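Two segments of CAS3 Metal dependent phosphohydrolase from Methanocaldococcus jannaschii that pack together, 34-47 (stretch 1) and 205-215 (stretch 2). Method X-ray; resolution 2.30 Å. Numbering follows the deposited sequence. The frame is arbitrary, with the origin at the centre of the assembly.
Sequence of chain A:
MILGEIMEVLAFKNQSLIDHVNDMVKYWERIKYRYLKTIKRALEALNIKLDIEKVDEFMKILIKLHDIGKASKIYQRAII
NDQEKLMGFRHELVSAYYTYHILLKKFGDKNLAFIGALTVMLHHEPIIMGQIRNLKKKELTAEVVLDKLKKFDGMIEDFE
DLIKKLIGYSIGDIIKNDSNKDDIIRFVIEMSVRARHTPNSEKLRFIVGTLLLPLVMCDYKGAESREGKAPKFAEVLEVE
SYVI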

# COMPACT_ATOMS: atom_id res chain seq x y z
N ARG A 34 -14.72 9.08 13.04
CA ARG A 34 -15.82 8.16 12.75
C ARG A 34 -15.32 6.71 12.62
O ARG A 34 -16.10 5.77 12.73
CB ARG A 34 -16.57 8.59 11.48
N TYR A 35 -14.01 6.53 12.41
CA TYR A 35 -13.46 5.21 12.06
C TYR A 35 -12.42 4.65 13.03
O TYR A 35 -12.23 3.43 13.13
CB TYR A 35 -12.86 5.26 10.65
CG TYR A 35 -13.86 5.60 9.59
CD1 TYR A 35 -14.72 4.62 9.09
CD2 TYR A 35 -13.97 6.88 9.08
CE1 TYR A 35 -15.65 4.92 8.11
CE2 TYR A 35 -14.89 7.19 8.10
CZ TYR A 35 -15.74 6.21 7.62
OH TYR A 35 -16.66 6.52 6.65
N LEU A 36 -11.72 5.54 13.74
CA LEU A 36 -10.63 5.13 14.62
C LEU A 36 -10.98 4.00 15.62
O LEU A 36 -10.27 3.00 15.71
CB LEU A 36 -10.06 6.36 15.34
CG LEU A 36 -8.69 6.91 14.91
CD1 LEU A 36 -8.14 6.19 13.71
CD2 LEU A 36 -8.72 8.42 14.67
N LYS A 37 -12.06 4.14 16.39
CA LYS A 37 -12.41 3.08 17.33
C LYS A 37 -12.57 1.71 16.64
O LYS A 37 -12.05 0.70 17.13
CB LYS A 37 -13.67 3.43 18.13
CG LYS A 37 -14.04 2.40 19.18
CD LYS A 37 -15.35 2.80 19.85
CE LYS A 37 -16.00 1.66 20.62
NZ LYS A 37 -15.64 1.67 22.06
N THR A 38 -13.29 1.69 15.52
CA THR A 38 -13.56 0.44 14.81
C THR A 38 -12.27 -0.21 14.36
O THR A 38 -12.06 -1.40 14.56
CB THR A 38 -14.47 0.68 13.59
OG1 THR A 38 -15.69 1.29 14.03
CG2 THR A 38 -14.80 -0.64 12.89
N ILE A 39 -11.39 0.59 13.77
CA ILE A 39 -10.09 0.08 13.36
C ILE A 39 -9.26 -0.40 14.56
O ILE A 39 -8.63 -1.45 14.50
CB ILE A 39 -9.33 1.13 12.57
CG1 ILE A 39 -10.15 1.57 11.35
CG2 ILE A 39 -7.98 0.59 12.14
CD1 ILE A 39 -9.59 2.79 10.66
N LYS A 40 -9.26 0.37 15.66
CA LYS A 40 -8.50 -0.05 16.84
C LYS A 40 -8.96 -1.41 17.35
O LYS A 40 -8.13 -2.26 17.70
CB LYS A 40 -8.59 0.97 17.97
CG LYS A 40 -8.04 0.49 19.31
CD LYS A 40 -8.12 1.60 20.36
CE LYS A 40 -7.41 1.22 21.65
NZ LYS A 40 -8.15 0.19 22.42
N ARG A 41 -10.27 -1.62 17.38
CA ARG A 41 -10.81 -2.86 17.94
C ARG A 41 -10.71 -4.06 16.99
O ARG A 41 -10.69 -5.21 17.43
CB ARG A 41 -12.23 -2.66 18.49
CG ARG A 41 -12.23 -2.15 19.94
CD ARG A 41 -13.55 -1.53 20.35
NE ARG A 41 -14.19 -2.27 21.44
CZ ARG A 41 -13.80 -2.22 22.72
NH1 ARG A 41 -12.76 -1.47 23.08
NH2 ARG A 41 -14.45 -2.92 23.64
N ALA A 42 -10.62 -3.78 15.69
CA ALA A 42 -10.39 -4.80 14.68
C ALA A 42 -8.97 -5.32 14.81
O ALA A 42 -8.75 -6.53 14.84
CB ALA A 42 -10.63 -4.24 13.28
N LEU A 43 -8.00 -4.40 14.87
CA LEU A 43 -6.61 -4.75 15.15
C LEU A 43 -6.48 -5.55 16.44
O LEU A 43 -5.62 -6.41 16.58
CB LEU A 43 -5.73 -3.50 15.26
CG LEU A 43 -5.43 -2.81 13.93
CD1 LEU A 43 -4.59 -1.57 14.16
CD2 LEU A 43 -4.75 -3.78 12.96
N GLU A 44 -7.38 -5.26 17.38
CA GLU A 44 -7.34 -5.86 18.70
C GLU A 44 -7.86 -7.29 18.66
O GLU A 44 -7.68 -8.07 19.60
CB GLU A 44 -8.16 -5.00 19.67
CG GLU A 44 -7.82 -5.17 21.14
CD GLU A 44 -8.30 -3.99 21.98
OE1 GLU A 44 -9.53 -3.86 22.18
OE2 GLU A 44 -7.45 -3.19 22.42
N ALA A 45 -8.53 -7.61 17.55
CA ALA A 45 -9.08 -8.94 17.36
C ALA A 45 -8.08 -9.80 16.58
O ALA A 45 -8.35 -10.95 16.25
CB ALA A 45 -10.41 -8.87 16.65
N LEU A 46 -6.93 -9.20 16.28
CA LEU A 46 -5.77 -9.93 15.78
C LEU A 46 -4.66 -9.84 16.82
O LEU A 46 -3.48 -9.98 16.50
CB LEU A 46 -5.29 -9.33 14.45
CG LEU A 46 -6.31 -9.24 13.31
CD1 LEU A 46 -5.59 -8.95 12.00
CD2 LEU A 46 -7.10 -10.52 13.20
N ASN A 47 -5.06 -9.60 18.07
CA ASN A 47 -4.12 -9.35 19.17
C ASN A 47 -3.03 -8.32 18.85
O ASN A 47 -1.88 -8.47 19.25
CB ASN A 47 -3.48 -10.65 19.68
CG ASN A 47 -2.95 -10.51 21.09
OD1 ASN A 47 -3.56 -9.86 21.95
ND2 ASN A 47 -1.80 -11.13 21.35
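Stretch 2 (205-215) RFIVGTLLLPL

The centre of this contact is mainly apolar. Ala42 points its CB toward stretch 2, where it lies 3.7 Å from Ile207 CD1 and 4.0 Å from Thr210 CG2; its side chain is a single methyl, and here the backbones come close, with Ala42 CA and Ile207 CA 5.9 Å apart. Thr210, also pointing toward stretch 1, suits the centre through its methyl. Ile207 (chi1 t, chi2 p) points toward stretch 1 and also meets Leu43, its CD1 lying 4.0 Å from Leu43 CD2, and Leu46, whose CD1 approaches Ile207 CG1 to 3.6 Å. A branched aliphatic chain suits this place because it offers carbon to several neighbours at once, and the leucines are long enough to reach it.

One turn back along stretch 1, Ile39 leaves its backbone sideways, but its end comes nearer: CG2 is 3.2 Å from Leu211 CD2, a tight approach for two methyl groups, and CD1 is 3.8 Å from Pro214 CG.

These pairings follow from two helices, one starting at Leu36, the other running through stretch 2, nearly antiparallel, with a signed crossing angle of -155° and axes 9.7 Å apart at closest approach. Thus Ala42, Ile39 and Tyr35 match Ile207, Leu211 and Pro214 in reverse order. Stretch 2 enters already helical, and is kinked at Pro214, whose ring nitrogen carries no hydrogen and has no bond to the preceding turn. The proline ring still serves the packing, its CG lying 4.2 Å from Tyr35 CG, where an aromatic ring offers broad carbon surface.

Toward the edge, Phe206, long enough to reach across, brings CZ to 4.2 Å from Ala42 CB, though it is poorly ordered. Exposed Thr38 meets Thr210 CG2 to CG2 at 3.8 Å; threonine suits this border because it combines a methyl with a hydroxyl. No hydrogen bond crosses between the stretches. Beyond the contact, Lys40 points away, and its NZ makes a salt bridge, with a weak hydrogen bond, to Glu44 OE2 at 3.5 Å.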

# COMPACT_ATOMS: atom_id res chain seq x y z
N ARG A 205 -10.88 -11.10 5.97
CA ARG A 205 -11.63 -10.29 5.02
C ARG A 205 -12.30 -9.11 5.72
O ARG A 205 -12.47 -8.04 5.14
CB ARG A 205 -12.69 -11.13 4.27
CG ARG A 205 -12.13 -12.10 3.22
CD ARG A 205 -13.22 -12.61 2.26
NE ARG A 205 -12.68 -13.46 1.20
CZ ARG A 205 -12.74 -13.20 -0.11
NH1 ARG A 205 -13.34 -12.10 -0.55
NH2 ARG A 205 -12.20 -14.04 -0.99
N PHE A 206 -12.69 -9.33 6.98
CA PHE A 206 -13.34 -8.30 7.77
C PHE A 206 -12.33 -7.28 8.30
O PHE A 206 -12.62 -6.08 8.36
CB PHE A 206 -14.18 -8.94 8.91
CG PHE A 206 -13.86 -8.42 10.29
CD1 PHE A 206 -14.71 -7.50 10.91
CD2 PHE A 206 -12.74 -8.85 10.98
CE1 PHE A 206 -14.44 -7.02 12.18
CE2 PHE A 206 -12.46 -8.37 12.26
CZ PHE A 206 -13.31 -7.45 12.86
N ILE A 207 -11.13 -7.74 8.64
CA ILE A 207 -10.10 -6.82 9.16
C ILE A 207 -9.48 -5.98 8.05
O ILE A 207 -9.49 -4.74 8.12
CB ILE A 207 -9.02 -7.56 9.99
CG1 ILE A 207 -7.76 -6.71 10.13
CG2 ILE A 207 -8.68 -8.88 9.37
CD1 ILE A 207 -7.87 -5.64 11.21
N VAL A 208 -8.98 -6.65 7.01
CA VAL A 208 -8.61 -5.97 5.77
C VAL A 208 -9.78 -5.13 5.28
O VAL A 208 -9.61 -3.97 4.88
CB VAL A 208 -8.27 -6.97 4.65
CG1 VAL A 208 -8.12 -6.25 3.31
CG2 VAL A 208 -7.03 -7.76 4.99
N GLY A 209 -10.97 -5.72 5.30
CA GLY A 209 -12.18 -5.02 4.92
C GLY A 209 -12.39 -3.77 5.74
O GLY A 209 -12.80 -2.74 5.23
N THR A 210 -12.09 -3.86 7.03
CA THR A 210 -12.21 -2.71 7.95
C THR A 210 -11.19 -1.61 7.65
O THR A 210 -11.52 -0.43 7.65
CB THR A 210 -12.02 -3.16 9.43
OG1 THR A 210 -12.88 -4.28 9.71
CG2 THR A 210 -12.32 -2.03 10.40
N LEU A 211 -9.93 -1.99 7.41
CA LEU A 211 -8.91 -0.99 7.14
C LEU A 211 -9.17 -0.35 5.78
O LEU A 211 -8.87 0.83 5.57
CB LEU A 211 -7.50 -1.59 7.20
CG LEU A 211 -7.11 -2.31 8.50
CD1 LEU A 211 -5.66 -2.78 8.48
CD2 LEU A 211 -7.36 -1.44 9.69
N LEU A 212 -9.72 -1.13 4.85
CA LEU A 212 -10.02 -0.66 3.50
C LEU A 212 -10.96 0.57 3.41
O LEU A 212 -10.67 1.53 2.69
CB LEU A 212 -10.57 -1.82 2.67
CG LEU A 212 -9.82 -2.26 1.42
CD1 LEU A 212 -8.49 -1.53 1.32
CD2 LEU A 212 -9.64 -3.79 1.39
N LEU A 213 -12.09 0.53 4.13
CA LEU A 213 -13.12 1.59 3.99
C LEU A 213 -12.58 3.01 4.02
O LEU A 213 -12.85 3.80 3.12
CB LEU A 213 -14.20 1.46 5.06
CG LEU A 213 -15.46 0.64 4.78
CD1 LEU A 213 -15.41 -0.69 5.55
CD2 LEU A 213 -16.68 1.45 5.18
N PRO A 214 -11.81 3.35 5.06
CA PRO A 214 -11.37 4.74 5.17
C PRO A 214 -10.50 5.16 3.99
O PRO A 214 -10.55 6.32 3.57
CB PRO A 214 -10.57 4.75 6.49
CG PRO A 214 -11.01 3.50 7.24
CD PRO A 214 -11.31 2.51 6.16
N LEU A 215 -9.71 4.22 3.45
CA LEU A 215 -8.86 4.47 2.28
C LEU A 215 -9.63 5.14 1.16
O LEU A 215 -9.25 6.21 0.68
CB LEU A 215 -8.19 3.18 1.78
CG LEU A 215 -7.00 2.68 2.61
CD1 LEU A 215 -6.34 1.48 1.96
CD2 LEU A 215 -6.00 3.80 2.77